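Local coordinates for ABC transporter, substrate-binding protein (Clostridium perfringens, PDB 4EDP) that probably captures a solute outside the membrane and delivers it to the membrane permease of a bacterial ABC import system, at residues A[86-91]-A[271-276]; A[144-149]-A[246-251]. All coordinates share one frame; numbering follows the deposited sequence.

Contact 1 of 2, residues A[86-91]-A[271-276]; sequences QIDITY and KNSKNK. With ACT (acetate ion), chain E; ACT (acetate ion), chain H.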
# COMPACT_ATOMS: atom_id res chain seq x y z
N GLN A 86 -17.69 14.95 -12.24
CA GLN A 86 -17.81 16.09 -11.32
C GLN A 86 -16.92 15.93 -10.07
O GLN A 86 -17.02 16.70 -9.11
CB GLN A 86 -19.25 16.26 -10.88
CG GLN A 86 -20.22 16.22 -12.04
CD GLN A 86 -21.58 16.75 -11.70
OE1 GLN A 86 -21.76 17.96 -11.53
NE2 GLN A 86 -22.58 15.87 -11.68
N ILE A 87 -16.07 14.92 -10.09
CA ILE A 87 -15.17 14.65 -8.98
C ILE A 87 -14.06 15.72 -8.91
O ILE A 87 -13.50 16.11 -9.94
CB ILE A 87 -14.57 13.23 -9.12
CG1 ILE A 87 -15.69 12.18 -9.03
CG2 ILE A 87 -13.52 12.97 -8.04
CD1 ILE A 87 -15.20 10.77 -9.20
N ASP A 88 -13.76 16.18 -7.70
CA ASP A 88 -12.71 17.19 -7.45
C ASP A 88 -11.40 16.52 -7.00
O ASP A 88 -10.30 16.82 -7.48
CB ASP A 88 -13.19 18.18 -6.39
CG ASP A 88 -14.35 19.04 -6.89
OD1 ASP A 88 -14.20 19.68 -7.95
OD2 ASP A 88 -15.40 19.11 -6.19
N ILE A 89 -11.51 15.62 -6.04
CA ILE A 89 -10.32 14.91 -5.59
C ILE A 89 -10.58 13.42 -5.51
O ILE A 89 -11.70 12.99 -5.20
CB ILE A 89 -9.75 15.42 -4.27
CG1 ILE A 89 -10.70 15.20 -3.13
CG2 ILE A 89 -9.32 16.89 -4.38
CD1 ILE A 89 -9.99 15.27 -1.83
N THR A 90 -9.53 12.65 -5.76
CA THR A 90 -9.62 11.22 -5.82
C THR A 90 -8.61 10.48 -4.96
O THR A 90 -7.39 10.70 -5.08
CB THR A 90 -9.41 10.78 -7.29
OG1 THR A 90 -10.43 11.37 -8.12
CG2 THR A 90 -9.45 9.26 -7.43
N TYR A 91 -9.12 9.62 -4.10
CA TYR A 91 -8.31 8.76 -3.23
C TYR A 91 -8.16 7.39 -3.92
O TYR A 91 -9.16 6.76 -4.28
CB TYR A 91 -8.99 8.51 -1.88
CG TYR A 91 -8.91 9.56 -0.79
CD1 TYR A 91 -9.70 10.70 -0.82
CD2 TYR A 91 -8.10 9.37 0.32
CE1 TYR A 91 -9.65 11.64 0.22
CE2 TYR A 91 -8.05 10.29 1.35
CZ TYR A 91 -8.82 11.42 1.29
OH TYR A 91 -8.77 12.33 2.32
N LYS A 271 -8.39 16.70 -13.15
CA LYS A 271 -8.13 17.73 -14.13
C LYS A 271 -9.39 18.52 -14.50
O LYS A 271 -9.31 19.73 -14.78
CB LYS A 271 -7.48 17.09 -15.36
CG LYS A 271 -6.99 18.05 -16.41
CD LYS A 271 -6.19 17.32 -17.49
CE LYS A 271 -4.90 16.74 -16.94
NZ LYS A 271 -4.12 16.01 -17.99
N ASN A 272 -10.55 17.87 -14.45
CA ASN A 272 -11.81 18.53 -14.81
C ASN A 272 -12.43 19.31 -13.63
O ASN A 272 -13.46 19.96 -13.78
CB ASN A 272 -12.79 17.48 -15.36
CG ASN A 272 -13.98 18.09 -16.10
OD1 ASN A 272 -13.83 19.07 -16.82
ND2 ASN A 272 -15.16 17.48 -15.94
N SER A 273 -11.80 19.25 -12.46
CA SER A 273 -12.32 19.97 -11.29
C SER A 273 -12.47 21.46 -11.51
O SER A 273 -11.63 22.10 -12.14
CB SER A 273 -11.39 19.77 -10.09
OG SER A 273 -11.86 20.52 -8.98
N LYS A 274 -13.56 22.00 -10.97
CA LYS A 274 -13.87 23.42 -11.02
C LYS A 274 -13.74 24.02 -9.62
O LYS A 274 -14.27 25.09 -9.34
CB LYS A 274 -15.30 23.63 -11.55
CG LYS A 274 -15.56 22.98 -12.91
CD LYS A 274 -14.58 23.48 -13.98
CE LYS A 274 -14.93 22.93 -15.39
NZ LYS A 274 -14.81 21.45 -15.49
N ASN A 275 -13.03 23.31 -8.73
CA ASN A 275 -12.82 23.74 -7.36
C ASN A 275 -11.38 23.40 -6.94
O ASN A 275 -11.14 22.89 -5.85
CB ASN A 275 -13.78 22.96 -6.44
CG ASN A 275 -15.24 23.20 -6.78
OD1 ASN A 275 -15.73 24.32 -6.69
ND2 ASN A 275 -15.95 22.13 -7.13
N LYS A 276 -10.41 23.71 -7.78
CA LYS A 276 -9.02 23.33 -7.48
C LYS A 276 -8.38 24.02 -6.27
O LYS A 276 -7.61 23.39 -5.54
CB LYS A 276 -8.16 23.45 -8.73
CG LYS A 276 -8.60 22.46 -9.80
CD LYS A 276 -7.73 22.53 -11.04
CE LYS A 276 -8.16 21.51 -12.06
NZ LYS A 276 -7.31 21.63 -13.30
C ACT E . -7.46 10.48 5.05
O ACT E . -7.44 11.60 4.47
OXT ACT E . -6.51 10.24 5.84
CH3 ACT E . -8.56 9.48 4.84
C ACT H . -0.75 14.10 -17.86
O ACT H . -0.41 14.90 -16.96
OXT ACT H . -1.65 14.51 -18.62
CH3 ACT H . -0.11 12.75 -18.03
O HOH W 1 -15.74 20.29 -10.28
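Charge-assisted hydrogen bonds to one carboxylate carry most of this contact. The CG of D88 stands anti to its own carbonyl carbon (chi1 -67°), which sends the carboxylate across to the loop 271-276. There OD1 accepts on its anti lone pair, the side away from OD2, from the hydroxyl of S273 (OG to D88 OD1 2.7 Å). N275 adds a second donor: ND2 lies 3.1 Å from D88 OD1, with an N-H...O angle of 158°. This amide approaches from above the carboxylate plane, the two planes being 75° apart, and its bond to OD2 is only weak. A water that donates to D88 OD1 accepts from the backbone N of K274, so OD1 is gripped from three directions, which would be expected to keep the aspartate ionised.

A second group of bonds shapes the loop itself. S273 OG, anti to its backbone N, also accepts from the N of N275 at 3.0 Å, an ST turn, so a short hydroxyl suits a site that must give and receive. N275 stands at the N-cap position of helix 276-286, but its side chain makes no capping bond. The contact thus ties the entry to strand 89-93 to the link between strand 262-269 and that helix, in one lobe of a periplasmic-binding-protein fold. On the exposed side, K274 folds back so that NZ reaches N272 O at 2.6 Å.

Partners outside the loop complete the setting. I87 has its CB directed away from the loop, and its side chain touches S40 and N270, while D88 OD2 accepts from the backbone N of V38.

Contact 2 of 2, residues A[144-149]-A[246-251]; sequences VVDPSA and KAKPEV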
# COMPACT_ATOMS: atom_id res chain seq x y z
N VAL A 144 5.64 -13.03 8.42
CA VAL A 144 4.97 -13.48 9.63
C VAL A 144 5.39 -14.91 9.79
O VAL A 144 5.22 -15.73 8.87
CB VAL A 144 3.44 -13.35 9.50
CG1 VAL A 144 2.74 -13.86 10.81
CG2 VAL A 144 3.10 -11.90 9.19
N VAL A 145 5.96 -15.23 10.95
CA VAL A 145 6.53 -16.53 11.22
C VAL A 145 6.06 -17.17 12.51
O VAL A 145 5.91 -16.49 13.52
CB VAL A 145 8.10 -16.41 11.33
CG1 VAL A 145 8.75 -17.78 11.68
CG2 VAL A 145 8.71 -15.84 10.05
N ASP A 146 5.80 -18.48 12.47
CA ASP A 146 5.46 -19.25 13.68
C ASP A 146 6.82 -19.80 14.15
O ASP A 146 7.33 -20.74 13.56
CB ASP A 146 4.52 -20.41 13.36
CG ASP A 146 4.30 -21.33 14.55
OD1 ASP A 146 4.79 -21.02 15.66
OD2 ASP A 146 3.67 -22.39 14.36
N PRO A 147 7.40 -19.20 15.19
CA PRO A 147 8.73 -19.59 15.61
C PRO A 147 8.81 -20.98 16.25
O PRO A 147 9.89 -21.56 16.31
CB PRO A 147 9.12 -18.48 16.61
CG PRO A 147 7.82 -18.03 17.17
CD PRO A 147 6.82 -18.16 16.06
N SER A 148 7.66 -21.53 16.65
CA SER A 148 7.65 -22.84 17.29
C SER A 148 7.97 -23.99 16.34
O SER A 148 8.17 -25.12 16.79
CB SER A 148 6.31 -23.10 17.98
OG SER A 148 5.26 -23.21 17.04
N ALA A 149 8.00 -23.72 15.03
CA ALA A 149 8.37 -24.74 14.06
C ALA A 149 9.89 -24.89 14.07
O ALA A 149 10.44 -25.83 13.50
CB ALA A 149 7.87 -24.37 12.67
N LYS A 246 -4.13 -12.40 16.36
CA LYS A 246 -5.31 -12.66 17.18
C LYS A 246 -5.64 -14.14 17.17
O LYS A 246 -6.09 -14.69 18.17
CB LYS A 246 -6.53 -11.86 16.72
CG LYS A 246 -6.44 -10.36 17.00
CD LYS A 246 -7.85 -9.72 17.05
CE LYS A 246 -8.69 -10.33 18.20
NZ LYS A 246 -10.06 -9.74 18.32
N ALA A 247 -5.41 -14.82 16.05
CA ALA A 247 -5.69 -16.24 15.96
C ALA A 247 -4.55 -17.10 16.49
O ALA A 247 -4.78 -18.17 17.05
CB ALA A 247 -6.01 -16.63 14.51
N LYS A 248 -3.31 -16.62 16.37
CA LYS A 248 -2.16 -17.37 16.82
C LYS A 248 -1.15 -16.39 17.41
O LYS A 248 -0.24 -15.97 16.72
CB LYS A 248 -1.55 -18.11 15.64
CG LYS A 248 -0.46 -19.05 16.00
CD LYS A 248 -0.04 -19.86 14.80
CE LYS A 248 0.95 -20.96 15.16
NZ LYS A 248 0.39 -21.89 16.17
N PRO A 249 -1.30 -16.05 18.71
CA PRO A 249 -0.44 -15.01 19.31
C PRO A 249 1.08 -15.25 19.33
O PRO A 249 1.83 -14.28 19.48
CB PRO A 249 -1.02 -14.84 20.73
CG PRO A 249 -1.84 -16.04 20.96
CD PRO A 249 -2.37 -16.46 19.64
N GLU A 250 1.51 -16.49 19.17
CA GLU A 250 2.94 -16.80 19.15
C GLU A 250 3.67 -16.34 17.87
O GLU A 250 4.90 -16.39 17.82
CB GLU A 250 3.19 -18.30 19.39
CG GLU A 250 2.74 -18.80 20.79
CD GLU A 250 3.09 -20.27 21.08
OE1 GLU A 250 2.63 -20.79 22.11
OE2 GLU A 250 3.83 -20.90 20.28
N VAL A 251 2.94 -15.89 16.84
CA VAL A 251 3.61 -15.48 15.61
C VAL A 251 4.42 -14.19 15.84
O VAL A 251 4.09 -13.40 16.73
CB VAL A 251 2.66 -15.29 14.38
CG1 VAL A 251 2.00 -16.63 13.98
CG2 VAL A 251 1.62 -14.17 14.65
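V144 and V251 form the close-packed, buried end of this contact, where strand 135-145 runs out beside the turn that follows helix 238-247. Their branches cross obliquely, V144 CG1 lying 3.8 Å from V251 CB and also touching CG2. V144 holds CG1 anti to its backbone N (chi1 179°), and F226, F241 and I244 also touch this side chain; beta-branched V144 suits the end of a strand packed against helices, and compact V251 meets it from the turn. Backbone meets backbone next to them: V251 CA approaches V145 O at 3.3 Å in a CA-H...O contact.

Toward solvent the fit loosens and the partners become polar. The carboxylate of D146 works mainly within its own loop: OD1 takes the hydroxyl of S148 on its syn lone pair (OG to D146 OD1 2.6 Å). From above the carboxylate plane it also receives the backbone N of S148, which closes an Asx turn. OD2 is left facing K248, whose extended chain bends at its last torsion (chi4 59°). Its CE therefore comes nearer than its charge, and the salt bridge from NZ to D146 OD2 is long, at 3.8 Å. On this exposed rim P147, which has no N-H to offer, still rests the CD of its ring 3.1 Å from E250 O. In the conformer described, E250 OE2 merely brushes S148 CB, at 4.0 Å, and its charge near that of D146 may be mildly repulsive.

Residues 248-251 make a type I beta turn joining helix 238-247 to strand 252-254, which pairs antiparallel with strand 135-145, consistent with an alpha/beta lobe of the periplasmic-binding-protein fold.

Overall arrangement
Both contacts reach the same mixed sheet, but on opposite sides of the chain's centre, with their centres about 45 Å apart and nearest atoms about 25 Å apart. Contact 1 is the more buried and the more polar: an aspartate satisfied by directed hydrogen bonds joins a strand's entry to a loop that leads into a helix. Contact 2 is partly exposed and buries more surface, 282 against 181 Å², shared between valine packing and an exposed rim of proline and polar residues, with a long salt bridge. Long strands 135-145 and 262-269 pair antiparallel, linking the two regions: the loop of contact 1 follows strand 262-269, while contact 2 includes the last residues of strand 135-145.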